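Local atomic coordinates of pyruvate-formate lyase-activating enzyme (Bacteroides vulgatus ATCC 8482, PDB entry 3CAN), a protein that is probably a pyruvate-formate lyase-activating enzyme or a related member of the radical SAM superfamily, with its TIM-barrel-like fold. Residues L119-P133 and I168-G182. Sequence-based numbering, arbitrary orientation.
Sequences LASLPRHPEIINLLP and IQILTDYGLKATIGG
L176 lays its two methyls on different neighbours: CD2 sits over one face of the H125 imidazole, 3.9 Å from the ring centroid, as a CH-pi contact, while CD1 meets L119 CB and I129 CD1. Both ring nitrogens are held as well: H125 NE2 donates to A120 O at 2.9 Å, slightly out of the ring plane, and a water at the ring's edge joins ND1 to G175 O. Imidazole suits the place, with two nitrogens to bond and a face to pack. G175, at positive phi, where glycine is at ease, closes helix 161-173 in a Schellman motif and turns the chain into strand 178-180. That strand runs parallel to 128-133 as the last in this chain's parallel sheet, with a helix returning between the two, as in the beta-alpha units of TIM-barrel relatives. I129 N, at 2.8 Å from K177 O, starts the backbone ladder; G181 N to L131 O, nearly straight at 173°, ends it. On one face of the sheet the branched I129 and L131 turn to helix 161-173. L131 meets L171 tip to tip, CD2 to CD1 3.9 Å, and slides past I168, where the two CD1 methyls press tightly at 3.4 Å. On the other face, T179 CG2 packs 3.9 Å from I128 CG1.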
loop_
_atom_site.group_PDB
_atom_site.type_symbol
_atom_site.label_atom_id
_atom_site.label_comp_id
_atom_site.label_asym_id
_atom_site.label_seq_id
_atom_site.Cartn_x
_atom_site.Cartn_y
_atom_site.Cartn_z
ATOM N N LEU A 119 0.924 -16.231 15.478
ATOM C CA LEU A 119 0.051 -16.325 14.312
ATOM C C LEU A 119 -0.305 -17.768 13.971
ATOM O O LEU A 119 -1.466 -18.078 13.641
ATOM C CB LEU A 119 0.690 -15.606 13.114
ATOM C CG LEU A 119 0.863 -14.084 13.260
ATOM C CD1 LEU A 119 1.684 -13.529 12.108
ATOM C CD2 LEU A 119 -0.496 -13.371 13.355
ATOM N N ALA A 120 0.687 -18.657 14.034
ATOM C CA ALA A 120 0.478 -20.066 13.696
ATOM C C ALA A 120 -0.533 -20.737 14.630
ATOM O O ALA A 120 -1.249 -21.659 14.243
ATOM C CB ALA A 120 1.810 -20.806 13.743
ATOM N N SER A 121 -0.595 -20.256 15.863
ATOM C CA SER A 121 -1.480 -20.818 16.882
ATOM C C SER A 121 -2.943 -20.426 16.706
ATOM O O SER A 121 -3.822 -21.032 17.310
ATOM C CB SER A 121 -0.986 -20.405 18.280
ATOM O OG SER A 121 -1.265 -19.048 18.561
ATOM N N LEU A 122 -3.213 -19.416 15.880
ATOM C CA LEU A 122 -4.568 -18.933 15.695
ATOM C C LEU A 122 -5.388 -19.884 14.828
ATOM O O LEU A 122 -4.838 -20.573 13.958
ATOM C CB LEU A 122 -4.553 -17.528 15.088
ATOM C CG LEU A 122 -3.828 -16.481 15.936
ATOM C CD1 LEU A 122 -3.687 -15.146 15.175
ATOM C CD2 LEU A 122 -4.538 -16.291 17.293
ATOM N N PRO A 123 -6.711 -19.948 15.083
ATOM C CA PRO A 123 -7.574 -20.902 14.397
ATOM C C PRO A 123 -7.736 -20.625 12.904
ATOM O O PRO A 123 -8.113 -21.533 12.153
ATOM C CB PRO A 123 -8.916 -20.758 15.131
ATOM C CG PRO A 123 -8.896 -19.416 15.695
ATOM C CD PRO A 123 -7.462 -19.139 16.057
ATOM N N ARG A 124 -7.513 -19.372 12.493
ATOM C CA ARG A 124 -7.394 -19.001 11.080
ATOM C C ARG A 124 -6.115 -18.204 10.925
ATOM O O ARG A 124 -5.898 -17.245 11.662
ATOM C CB ARG A 124 -8.583 -18.144 10.621
ATOM C CG ARG A 124 -8.515 -17.749 9.141
ATOM C CD ARG A 124 -9.709 -16.929 8.651
ATOM N NE ARG A 124 -9.519 -16.567 7.245
ATOM C CZ ARG A 124 -10.348 -16.871 6.250
ATOM N NH1 ARG A 124 -11.478 -17.537 6.469
ATOM N NH2 ARG A 124 -10.039 -16.509 5.015
ATOM N N HIS A 125 -5.259 -18.613 9.991
ATOM C CA HIS A 125 -4.016 -17.877 9.727
ATOM C C HIS A 125 -4.285 -16.675 8.831
ATOM O O HIS A 125 -5.319 -16.632 8.133
ATOM C CB HIS A 125 -3.004 -18.771 9.009
ATOM C CG HIS A 125 -2.499 -19.906 9.839
ATOM N ND1 HIS A 125 -1.790 -20.956 9.296
ATOM C CD2 HIS A 125 -2.588 -20.153 11.167
ATOM C CE1 HIS A 125 -1.460 -21.802 10.259
ATOM N NE2 HIS A 125 -1.945 -21.347 11.400
ATOM N N PRO A 126 -3.332 -15.727 8.792
ATOM C CA PRO A 126 -3.470 -14.631 7.825
ATOM C C PRO A 126 -3.427 -15.143 6.395
ATOM O O PRO A 126 -2.770 -16.163 6.099
ATOM C CB PRO A 126 -2.256 -13.722 8.115
ATOM C CG PRO A 126 -1.299 -14.565 8.880
ATOM C CD PRO A 126 -2.103 -15.611 9.595
ATOM N N GLU A 127 -4.129 -14.442 5.506
ATOM C CA GLU A 127 -4.050 -14.734 4.076
ATOM C C GLU A 127 -2.608 -14.645 3.592
ATOM O O GLU A 127 -2.141 -15.446 2.771
ATOM C CB GLU A 127 -4.878 -13.732 3.280
ATOM C CG GLU A 127 -6.362 -13.763 3.582
ATOM C CD GLU A 127 -6.988 -15.105 3.319
ATOM O OE1 GLU A 127 -7.195 -15.432 2.128
ATOM O OE2 GLU A 127 -7.284 -15.834 4.288
ATOM N N ILE A 128 -1.925 -13.631 4.087
ATOM C CA ILE A 128 -0.530 -13.380 3.782
ATOM C C ILE A 128 0.049 -12.509 4.891
ATOM O O ILE A 128 -0.676 -11.754 5.558
ATOM C CB ILE A 128 -0.348 -12.662 2.411
ATOM C CG1 ILE A 128 1.113 -12.671 1.948
ATOM C CG2 ILE A 128 -0.844 -11.204 2.469
ATOM C CD1 ILE A 128 1.659 -14.009 1.675
ATOM N N ILE A 129 1.348 -12.663 5.109
ATOM C CA ILE A 129 2.113 -11.770 5.962
ATOM C C ILE A 129 3.054 -10.973 5.054
ATOM O O ILE A 129 3.918 -11.552 4.394
ATOM C CB ILE A 129 2.915 -12.536 7.020
ATOM C CG1 ILE A 129 1.997 -13.380 7.913
ATOM C CG2 ILE A 129 3.722 -11.564 7.891
ATOM C CD1 ILE A 129 2.747 -14.428 8.754
ATOM N N ASN A 130 2.868 -9.658 5.016
ATOM C CA ASN A 130 3.700 -8.764 4.213
ATOM C C ASN A 130 4.825 -8.177 5.046
ATOM O O ASN A 130 4.572 -7.401 5.975
ATOM C CB ASN A 130 2.869 -7.616 3.646
ATOM C CG ASN A 130 1.734 -8.101 2.791
ATOM O OD1 ASN A 130 1.952 -8.600 1.686
ATOM N ND2 ASN A 130 0.510 -7.985 3.307
ATOM N N LEU A 131 6.054 -8.571 4.733
ATOM C CA LEU A 131 7.241 -7.973 5.342
ATOM C C LEU A 131 7.628 -6.760 4.494
ATOM O O LEU A 131 7.896 -6.888 3.302
ATOM C CB LEU A 131 8.399 -8.978 5.425
ATOM C CG LEU A 131 8.122 -10.292 6.164
ATOM C CD1 LEU A 131 9.401 -11.137 6.253
ATOM C CD2 LEU A 131 7.538 -10.020 7.547
ATOM N N LEU A 132 7.616 -5.584 5.107
ATOM C CA LEU A 132 7.874 -4.330 4.406
ATOM C C LEU A 132 9.203 -3.746 4.891
ATOM O O LEU A 132 9.238 -3.032 5.899
ATOM C CB LEU A 132 6.724 -3.353 4.662
ATOM C CG LEU A 132 5.334 -3.963 4.466
ATOM C CD1 LEU A 132 4.239 -3.030 4.955
ATOM C CD2 LEU A 132 5.117 -4.335 2.996
ATOM N N PRO A 133 10.303 -4.060 4.187
ATOM C CA PRO A 133 11.598 -3.568 4.641
ATOM C C PRO A 133 11.664 -2.051 4.717
ATOM O O PRO A 133 11.188 -1.335 3.818
ATOM C CB PRO A 133 12.578 -4.114 3.596
ATOM C CG PRO A 133 11.891 -5.285 3.019
ATOM C CD PRO A 133 10.442 -4.901 2.990
ATOM N N ILE A 168 11.479 -14.558 6.093
ATOM C CA ILE A 168 10.538 -15.303 5.279
ATOM C C ILE A 168 10.614 -16.797 5.586
ATOM O O ILE A 168 9.580 -17.462 5.688
ATOM C CB ILE A 168 10.787 -15.061 3.773
ATOM C CG1 ILE A 168 10.473 -13.601 3.411
ATOM C CG2 ILE A 168 9.963 -16.029 2.931
ATOM C CD1 ILE A 168 8.996 -13.203 3.523
ATOM N N GLN A 169 11.829 -17.324 5.724
ATOM C CA GLN A 169 12.007 -18.741 6.016
ATOM C C GLN A 169 11.385 -19.132 7.353
ATOM O O GLN A 169 10.738 -20.170 7.454
ATOM C CB GLN A 169 13.487 -19.134 6.013
ATOM C CG GLN A 169 13.723 -20.636 6.084
ATOM C CD GLN A 169 13.125 -21.361 4.884
ATOM O OE1 GLN A 169 13.471 -21.072 3.741
ATOM N NE2 GLN A 169 12.212 -22.287 5.141
ATOM N N ILE A 170 11.609 -18.314 8.376
ATOM C CA ILE A 170 11.042 -18.565 9.705
ATOM C C ILE A 170 9.522 -18.687 9.615
ATOM O O ILE A 170 8.923 -19.654 10.084
ATOM C CB ILE A 170 11.413 -17.436 10.700
ATOM C CG1 ILE A 170 12.910 -17.489 11.038
ATOM C CG2 ILE A 170 10.590 -17.551 11.987
ATOM C CD1 ILE A 170 13.460 -16.190 11.605
ATOM N N LEU A 171 8.888 -17.695 9.004
ATOM C CA LEU A 171 7.439 -17.701 8.904
ATOM C C LEU A 171 6.939 -18.930 8.119
ATOM O O LEU A 171 5.971 -19.581 8.526
ATOM C CB LEU A 171 6.957 -16.384 8.281
ATOM C CG LEU A 171 7.181 -15.150 9.155
ATOM C CD1 LEU A 171 7.066 -13.853 8.329
ATOM C CD2 LEU A 171 6.214 -15.152 10.357
ATOM N N THR A 172 7.625 -19.247 7.023
ATOM C CA THR A 172 7.318 -20.412 6.207
ATOM C C THR A 172 7.470 -21.700 7.016
ATOM O O THR A 172 6.626 -22.593 6.923
ATOM C CB THR A 172 8.217 -20.458 4.946
ATOM O OG1 THR A 172 8.082 -19.228 4.207
ATOM C CG2 THR A 172 7.836 -21.623 4.050
ATOM N N ASP A 173 8.536 -21.785 7.815
ATOM C CA ASP A 173 8.780 -22.953 8.667
ATOM C C ASP A 173 7.651 -23.220 9.668
ATOM O O ASP A 173 7.427 -24.369 10.045
ATOM C CB ASP A 173 10.110 -22.808 9.427
ATOM C CG ASP A 173 11.340 -22.987 8.534
ATOM O OD1 ASP A 173 11.225 -23.488 7.394
ATOM O OD2 ASP A 173 12.446 -22.612 8.988
ATOM N N TYR A 174 6.951 -22.164 10.094
ATOM C CA TYR A 174 5.815 -22.285 11.015
ATOM C C TYR A 174 4.484 -22.473 10.285
ATOM O O TYR A 174 3.414 -22.447 10.905
ATOM C CB TYR A 174 5.745 -21.059 11.937
ATOM C CG TYR A 174 6.712 -21.105 13.092
ATOM C CD1 TYR A 174 7.959 -20.506 13.007
ATOM C CD2 TYR A 174 6.361 -21.723 14.294
ATOM C CE1 TYR A 174 8.856 -20.542 14.075
ATOM C CE2 TYR A 174 7.248 -21.768 15.361
ATOM C CZ TYR A 174 8.491 -21.162 15.254
ATOM O OH TYR A 174 9.374 -21.185 16.324
ATOM N N GLY A 175 4.547 -22.665 8.970
ATOM C CA GLY A 175 3.361 -22.961 8.174
ATOM C C GLY A 175 2.545 -21.756 7.756
ATOM O O GLY A 175 1.385 -21.902 7.370
ATOM N N LEU A 176 3.175 -20.587 7.769
ATOM C CA LEU A 176 2.527 -19.339 7.409
ATOM C C LEU A 176 2.952 -18.888 6.009
ATOM O O LEU A 176 4.019 -19.270 5.510
ATOM C CB LEU A 176 2.864 -18.265 8.442
ATOM C CG LEU A 176 2.411 -18.563 9.872
ATOM C CD1 LEU A 176 3.220 -17.725 10.869
ATOM C CD2 LEU A 176 0.909 -18.323 10.038
ATOM N N LYS A 177 2.092 -18.100 5.380
ATOM C CA LYS A 177 2.338 -17.551 4.048
ATOM C C LYS A 177 2.889 -16.143 4.198
ATOM O O LYS A 177 2.239 -15.271 4.779
ATOM C CB LYS A 177 1.039 -17.492 3.246
ATOM C CG LYS A 177 0.339 -18.824 3.055
ATOM C CD LYS A 177 -0.982 -18.638 2.328
ATOM C CE LYS A 177 -1.692 -19.967 2.130
ATOM N NZ LYS A 177 -3.110 -19.793 1.694
ATOM N N ALA A 178 4.083 -15.925 3.664
ATOM C CA ALA A 178 4.784 -14.657 3.817
ATOM C C ALA A 178 5.446 -14.217 2.526
ATOM O O ALA A 178 5.837 -15.053 1.685
ATOM C CB ALA A 178 5.818 -14.768 4.910
ATOM N N THR A 179 5.583 -12.906 2.387
ATOM C CA THR A 179 6.206 -12.309 1.216
ATOM C C THR A 179 6.867 -11.003 1.606
ATOM O O THR A 179 6.547 -10.426 2.643
ATOM C CB THR A 179 5.171 -12.055 0.093
ATOM O OG1 THR A 179 5.850 -11.781 -1.138
ATOM C CG2 THR A 179 4.225 -10.881 0.443
ATOM N N ILE A 180 7.796 -10.547 0.766
ATOM C CA ILE A 180 8.401 -9.229 0.906
ATOM C C ILE A 180 7.608 -8.245 0.056
ATOM O O ILE A 180 7.327 -8.507 -1.117
ATOM C CB ILE A 180 9.882 -9.226 0.436
ATOM C CG1 ILE A 180 10.721 -10.205 1.253
ATOM C CG2 ILE A 180 10.476 -7.832 0.535
ATOM C CD1 ILE A 180 10.831 -9.852 2.703
ATOM N N GLY A 181 7.241 -7.115 0.644
ATOM C CA GLY A 181 6.481 -6.102 -0.065
ATOM C C GLY A 181 4.995 -6.308 0.096
ATOM O O GLY A 181 4.551 -7.325 0.633
ATOM N N GLY A 182 4.230 -5.327 -0.380
ATOM C CA GLY A 182 2.786 -5.311 -0.211
ATOM C C GLY A 182 2.102 -6.247 -1.183
ATOM O O GLY A 182 0.867 -6.265 -1.258
HETATM O O HOH W 1 -1.037 -20.489 6.566
HETATM O O HOH W 2 -0.490 -17.745 6.592
HETATM O O HOH W 3 -3.550 -18.542 4.576
#